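Long-range contacts in CBS domain-containing protein (Thermoplasma acidophilum DSM 1728, PDB 1PVM), which is of unknown function but joins a pair of CBS domains to a metal-binding Zn ribbon-like domain: residues V80-I85 / Y148-P153; Y41-K46 / G54-R59. All coordinates share one frame; numbering follows the deposited sequence.

How the contacts relate
Contact 2 comes first along the chain and closes before contact 1 opens; their centres lie about 11 Å apart. Contact 2 is the beta hairpin of strands 42-46 and 52-57 in the first CBS domain, while contact 1 ties the loop before strand 87-89 to the loop 148-153 between helix 133-145 and strand 160-164, which carries Cys-152 of the metal site. The two touch directly. Arg-82 N lies 2.8 Å from Leu-55 O, a probable hydrogen bond, and Met-81 CE presses tightly on Val-45 CG1. Residues 80-85 are thus sandwiched between the hairpin and segment 148-153, joining the CBS core to the metal-binding module.

Contact 1: residues V80-I85 / Y148-P153; sequences VMRKPI and YQHLCP. With HG (mercury (II) ion), chain D.
The Tyr-148 ring overlaps Arg-82 CB obliquely, its CD2 3.8 Å from that carbon, where a loop of the CBS core meets loop 148-153, which carries Cys-152 of the Zn ribbon-like domain. Tyr-148 CG stands anti to its own backbone N (chi1 -173°), which sends the ring across to Pro-84. There Tyr-148 OH donates to Pro-84 O at a short 2.6 Å, coming from above the carbonyl plane rather than along a lone pair. The His-150 ring sits beside it, with Tyr-148 CD2 over one face. At its edge the ring meets Arg-82: CE1 of His-150 is 3.1 Å from NH1 of Arg-82, with ring and guanidinium planes 62° apart. The chain of Arg-82, bent at chi2, also lays its CD against His-150 NE2. His-150 ND1 donates to Tyr-148 O at 2.8 Å, which helps fix the ring rotation; the nearby guanidinium would probably disfavour a second proton on the imidazole. Backbone pairing is brief: Leu-151 N reaches Lys-83 O at 2.9 Å on a lone pair, with an angle of 151° at the hydrogen, and His-150 CA makes a CA-H...O contact to the same oxygen. The peptide bond before Pro-84 is cis, and CD of Pro-84 rests 3.6 Å from Leu-151 CB. Lys-83 extends away to Arg-78 O and a salt bridge with Glu-184. Cys-152 turns from the loop toward the Cys4 site completed by Cys-155, Cys-175 and Cys-180, where its SG holds the mercury ion at 2.5 Å.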
loop_
_atom_site.group_PDB
_atom_site.type_symbol
_atom_site.label_atom_id
_atom_site.label_comp_id
_atom_site.label_asym_id
_atom_site.label_seq_id
_atom_site.Cartn_x
_atom_site.Cartn_y
_atom_site.Cartn_z
ATOM N N VAL B 80 5.824 13.081 5.711
ATOM C CA VAL B 80 5.088 11.839 5.490
ATOM C C VAL B 80 5.808 10.558 5.903
ATOM O O VAL B 80 5.192 9.645 6.453
ATOM C CB VAL B 80 4.708 11.727 3.992
ATOM C CG1 VAL B 80 3.872 10.486 3.741
ATOM C CG2 VAL B 80 3.955 12.978 3.562
ATOM N N MET B 81 7.107 10.501 5.630
ATOM C CA MET B 81 7.931 9.331 5.919
ATOM C C MET B 81 7.873 8.819 7.350
ATOM O O MET B 81 7.553 9.559 8.279
ATOM C CB MET B 81 9.383 9.657 5.614
ATOM C CG MET B 81 9.967 10.669 6.592
ATOM S SD MET B 81 11.563 11.281 6.067
ATOM C CE MET B 81 11.124 11.928 4.478
ATOM N N ARG B 82 8.188 7.539 7.520
ATOM C CA ARG B 82 8.261 6.961 8.854
ATOM C C ARG B 82 9.580 7.524 9.384
ATOM O O ARG B 82 10.610 7.424 8.716
ATOM C CB ARG B 82 8.375 5.432 8.801
ATOM C CG ARG B 82 7.262 4.718 8.051
ATOM C CD ARG B 82 5.910 5.141 8.555
ATOM N NE ARG B 82 4.848 4.232 8.139
ATOM C CZ ARG B 82 3.568 4.428 8.427
ATOM N NH1 ARG B 82 3.206 5.500 9.119
ATOM N NH2 ARG B 82 2.653 3.548 8.045
ATOM N N LYS B 83 9.559 8.122 10.568
ATOM C CA LYS B 83 10.778 8.677 11.137
ATOM C C LYS B 83 10.738 8.573 12.657
ATOM O O LYS B 83 9.683 8.744 13.260
ATOM C CB LYS B 83 10.951 10.140 10.701
ATOM C CG LYS B 83 9.845 11.095 11.135
ATOM C CD LYS B 83 10.087 12.483 10.528
ATOM C CE LYS B 83 9.024 13.495 10.940
ATOM N NZ LYS B 83 9.201 14.791 10.212
ATOM N N PRO B 84 11.881 8.252 13.293
ATOM C CA PRO B 84 13.194 7.978 12.694
ATOM C C PRO B 84 13.097 6.749 11.798
ATOM O O PRO B 84 12.152 5.970 11.913
ATOM C CB PRO B 84 14.092 7.719 13.904
ATOM C CG PRO B 84 13.390 8.408 15.027
ATOM C CD PRO B 84 11.945 8.128 14.757
ATOM N N ILE B 85 14.076 6.560 10.922
ATOM C CA ILE B 85 14.032 5.424 10.013
ATOM C C ILE B 85 13.894 4.085 10.737
ATOM O O ILE B 85 14.652 3.782 11.658
ATOM C CB ILE B 85 15.287 5.392 9.077
ATOM C CG1 ILE B 85 15.098 4.319 8.001
ATOM C CG2 ILE B 85 16.563 5.144 9.884
ATOM C CD1 ILE B 85 16.099 4.406 6.856
ATOM N N TYR B 148 3.118 2.932 13.100
ATOM C CA TYR B 148 4.441 3.306 13.595
ATOM C C TYR B 148 4.433 4.605 14.396
ATOM O O TYR B 148 3.807 5.577 13.990
ATOM C CB TYR B 148 5.382 3.457 12.396
ATOM C CG TYR B 148 6.843 3.686 12.732
ATOM C CD1 TYR B 148 7.628 2.663 13.259
ATOM C CD2 TYR B 148 7.450 4.922 12.482
ATOM C CE1 TYR B 148 8.986 2.860 13.523
ATOM C CE2 TYR B 148 8.810 5.129 12.745
ATOM C CZ TYR B 148 9.569 4.093 13.261
ATOM O OH TYR B 148 10.910 4.274 13.486
ATOM N N GLN B 149 5.122 4.624 15.534
ATOM C CA GLN B 149 5.202 5.846 16.338
ATOM C C GLN B 149 6.285 6.740 15.754
ATOM O O GLN B 149 7.472 6.416 15.840
ATOM C CB GLN B 149 5.572 5.549 17.791
ATOM C CG GLN B 149 4.416 5.195 18.703
ATOM C CD GLN B 149 4.723 5.523 20.159
ATOM O OE1 GLN B 149 5.823 5.251 20.655
ATOM N NE2 GLN B 149 3.748 6.107 20.854
ATOM N N HIS B 150 5.878 7.858 15.161
ATOM C CA HIS B 150 6.829 8.797 14.577
ATOM C C HIS B 150 7.344 9.725 15.669
ATOM O O HIS B 150 6.558 10.308 16.418
ATOM C CB HIS B 150 6.153 9.612 13.477
ATOM C CG HIS B 150 5.658 8.782 12.333
ATOM N ND1 HIS B 150 4.838 7.689 12.509
ATOM C CD2 HIS B 150 5.866 8.886 11.000
ATOM C CE1 HIS B 150 4.563 7.155 11.334
ATOM N NE2 HIS B 150 5.174 7.862 10.401
ATOM N N LEU B 151 8.664 9.867 15.758
ATOM C CA LEU B 151 9.254 10.715 16.783
ATOM C C LEU B 151 9.638 12.090 16.262
ATOM O O LEU B 151 10.007 12.252 15.094
ATOM C CB LEU B 151 10.468 10.019 17.404
ATOM C CG LEU B 151 10.164 8.628 17.975
ATOM C CD1 LEU B 151 11.403 8.074 18.639
ATOM C CD2 LEU B 151 9.013 8.701 18.971
ATOM N N CYS B 152 9.539 13.077 17.148
ATOM C CA CYS B 152 9.845 14.464 16.829
ATOM C C CYS B 152 11.295 14.698 16.421
ATOM O O CYS B 152 12.213 14.296 17.129
ATOM C CB CYS B 152 9.522 15.338 18.035
ATOM S SG CYS B 152 9.842 17.078 17.743
ATOM N N PRO B 153 11.517 15.364 15.275
ATOM C CA PRO B 153 12.880 15.633 14.807
ATOM C C PRO B 153 13.576 16.742 15.603
ATOM O O PRO B 153 14.792 16.902 15.519
ATOM C CB PRO B 153 12.669 16.018 13.345
ATOM C CG PRO B 153 11.367 16.733 13.390
ATOM C CD PRO B 153 10.525 15.863 14.304
HETATM HG HG HG D . 9.620 17.654 20.180
#

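Contact 2: residues Y41-K46 / G54-R59; sequences YGLVVK and GLLSER
Backbone hydrogen bonds join strands 42-46 and 52-57 into an antiparallel hairpin of the CBS domain. Leu-43 and Leu-56 form a hydrogen-bonded pair, Leu-43 N to Leu-56 O at 3.0 Å and Leu-56 N to Leu-43 O at 2.9 Å, both in the carbonyl plane. Val-45 N donates to Gly-54 O at 2.9 Å from 40° above the carbonyl plane; the return bond, Gly-54 N to Val-45 O, is weak. CA-H...O contacts fill the intervals, from Gly-42 CA to Leu-56 O and from Leu-55 CA to Leu-43 O. Where the strands part, one water donates to Tyr-41 O at 2.7 Å and accepts from Glu-58 N at 3.0 Å. Among the side chains, Leu-55 folds its CG and CD2 back over Leu-43 O, while Val-45 CG2 packs alongside Leu-56 CB. Tyr-41 and Glu-58 lie side by side, CD1 of the ring 3.9 Å from Glu-58 CG, and the Glu-58 carboxylate forms a salt bridge with Arg-59 of the second subunit. An alanine at Glu-58 would probably weaken the dimer interface, losing this salt bridge and the methylene packing against Tyr-41. Ser-57 N-caps helix 58-65, Leu-43 and Leu-56 pack against helix 28-38, and strand 21-23 pairs with the other edge of strand 42-46.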
loop_
_atom_site.group_PDB
_atom_site.type_symbol
_atom_site.label_atom_id
_atom_site.label_comp_id
_atom_site.label_asym_id
_atom_site.label_seq_id
_atom_site.Cartn_x
_atom_site.Cartn_y
_atom_site.Cartn_z
ATOM N N TYR B 41 8.182 0.095 -3.515
ATOM C CA TYR B 41 7.310 0.820 -2.600
ATOM C C TYR B 41 7.879 1.158 -1.232
ATOM O O TYR B 41 7.164 1.248 -0.232
ATOM C CB TYR B 41 5.991 0.055 -2.505
ATOM C CG TYR B 41 5.390 -0.104 -3.882
ATOM C CD1 TYR B 41 4.782 0.976 -4.521
ATOM C CD2 TYR B 41 5.522 -1.299 -4.590
ATOM C CE1 TYR B 41 4.327 0.878 -5.834
ATOM C CE2 TYR B 41 5.070 -1.411 -5.905
ATOM C CZ TYR B 41 4.477 -0.319 -6.516
ATOM O OH TYR B 41 4.039 -0.415 -7.815
ATOM N N GLY B 42 9.184 1.385 -1.222
ATOM C CA GLY B 42 9.877 1.751 -0.007
ATOM C C GLY B 42 11.135 2.487 -0.406
ATOM O O GLY B 42 11.974 1.933 -1.111
ATOM N N LEU B 43 11.267 3.738 0.022
ATOM C CA LEU B 43 12.449 4.531 -0.309
ATOM C C LEU B 43 13.110 5.034 0.964
ATOM O O LEU B 43 12.428 5.396 1.929
ATOM C CB LEU B 43 12.073 5.748 -1.167
ATOM C CG LEU B 43 11.252 5.550 -2.452
ATOM C CD1 LEU B 43 10.903 6.913 -3.047
ATOM C CD2 LEU B 43 12.030 4.715 -3.453
ATOM N N VAL B 44 14.437 5.044 0.972
ATOM C CA VAL B 44 15.168 5.558 2.122
ATOM C C VAL B 44 15.235 7.067 1.906
ATOM O O VAL B 44 15.443 7.533 0.781
ATOM C CB VAL B 44 16.599 4.970 2.193
ATOM C CG1 VAL B 44 17.405 5.664 3.294
ATOM C CG2 VAL B 44 16.525 3.473 2.450
ATOM N N VAL B 45 15.035 7.829 2.975
ATOM C CA VAL B 45 15.071 9.283 2.872
ATOM C C VAL B 45 16.264 9.870 3.624
ATOM O O VAL B 45 16.520 9.509 4.773
ATOM C CB VAL B 45 13.785 9.918 3.433
ATOM C CG1 VAL B 45 13.770 11.401 3.108
ATOM C CG2 VAL B 45 12.560 9.221 2.863
ATOM N N LYS B 46 16.986 10.774 2.966
ATOM C CA LYS B 46 18.145 11.427 3.566
ATOM C C LYS B 46 17.920 12.928 3.659
ATOM O O LYS B 46 17.195 13.497 2.840
ATOM C CB LYS B 46 19.395 11.194 2.716
ATOM C CG LYS B 46 20.012 9.815 2.826
ATOM C CD LYS B 46 21.290 9.753 1.997
ATOM C CE LYS B 46 22.008 8.424 2.156
ATOM N NZ LYS B 46 22.488 8.216 3.545
ATOM N N GLY B 54 14.518 8.760 7.413
ATOM C CA GLY B 54 13.229 8.098 7.378
ATOM C C GLY B 54 13.048 7.113 6.250
ATOM O O GLY B 54 13.955 6.866 5.462
ATOM N N LEU B 55 11.857 6.537 6.187
ATOM C CA LEU B 55 11.532 5.580 5.145
ATOM C C LEU B 55 10.127 5.917 4.654
ATOM O O LEU B 55 9.190 6.018 5.448
ATOM C CB LEU B 55 11.595 4.150 5.710
ATOM C CG LEU B 55 11.773 2.989 4.715
ATOM C CD1 LEU B 55 12.159 1.731 5.469
ATOM C CD2 LEU B 55 10.498 2.765 3.918
ATOM N N LEU B 56 9.992 6.123 3.346
ATOM C CA LEU B 56 8.696 6.452 2.749
ATOM C C LEU B 56 8.079 5.178 2.188
ATOM O O LEU B 56 8.693 4.503 1.371
ATOM C CB LEU B 56 8.876 7.475 1.623
ATOM C CG LEU B 56 7.587 8.004 0.983
ATOM C CD1 LEU B 56 6.875 8.938 1.957
ATOM C CD2 LEU B 56 7.914 8.740 -0.315
ATOM N N SER B 57 6.863 4.861 2.630
ATOM C CA SER B 57 6.155 3.658 2.194
ATOM C C SER B 57 4.752 3.996 1.699
ATOM O O SER B 57 4.287 5.121 1.857
ATOM C CB SER B 57 6.035 2.675 3.359
ATOM O OG SER B 57 5.205 3.209 4.380
ATOM N N GLU B 58 4.072 3.020 1.106
ATOM C CA GLU B 58 2.714 3.256 0.622
ATOM C C GLU B 58 1.800 3.657 1.769
ATOM O O GLU B 58 1.048 4.626 1.670
ATOM C CB GLU B 58 2.125 2.001 -0.017
ATOM C CG GLU B 58 2.530 1.733 -1.440
ATOM C CD GLU B 58 1.624 0.693 -2.085
ATOM O OE1 GLU B 58 1.598 -0.464 -1.609
ATOM O OE2 GLU B 58 0.931 1.040 -3.062
ATOM N N ARG B 59 1.859 2.893 2.854
ATOM C CA ARG B 59 1.019 3.168 4.008
ATOM C C ARG B 59 1.304 4.550 4.598
ATOM O O ARG B 59 0.377 5.238 5.028
ATOM C CB ARG B 59 1.202 2.070 5.070
ATOM C CG ARG B 59 0.244 2.167 6.260
ATOM C CD ARG B 59 -1.213 2.226 5.824
ATOM N NE ARG B 59 -1.621 1.037 5.083
ATOM C CZ ARG B 59 -1.847 -0.154 5.633
ATOM N NH1 ARG B 59 -1.710 -0.325 6.941
ATOM N NH2 ARG B 59 -2.208 -1.175 4.866
HETATM O O HOH W 1 5.021 0.211 1.112
#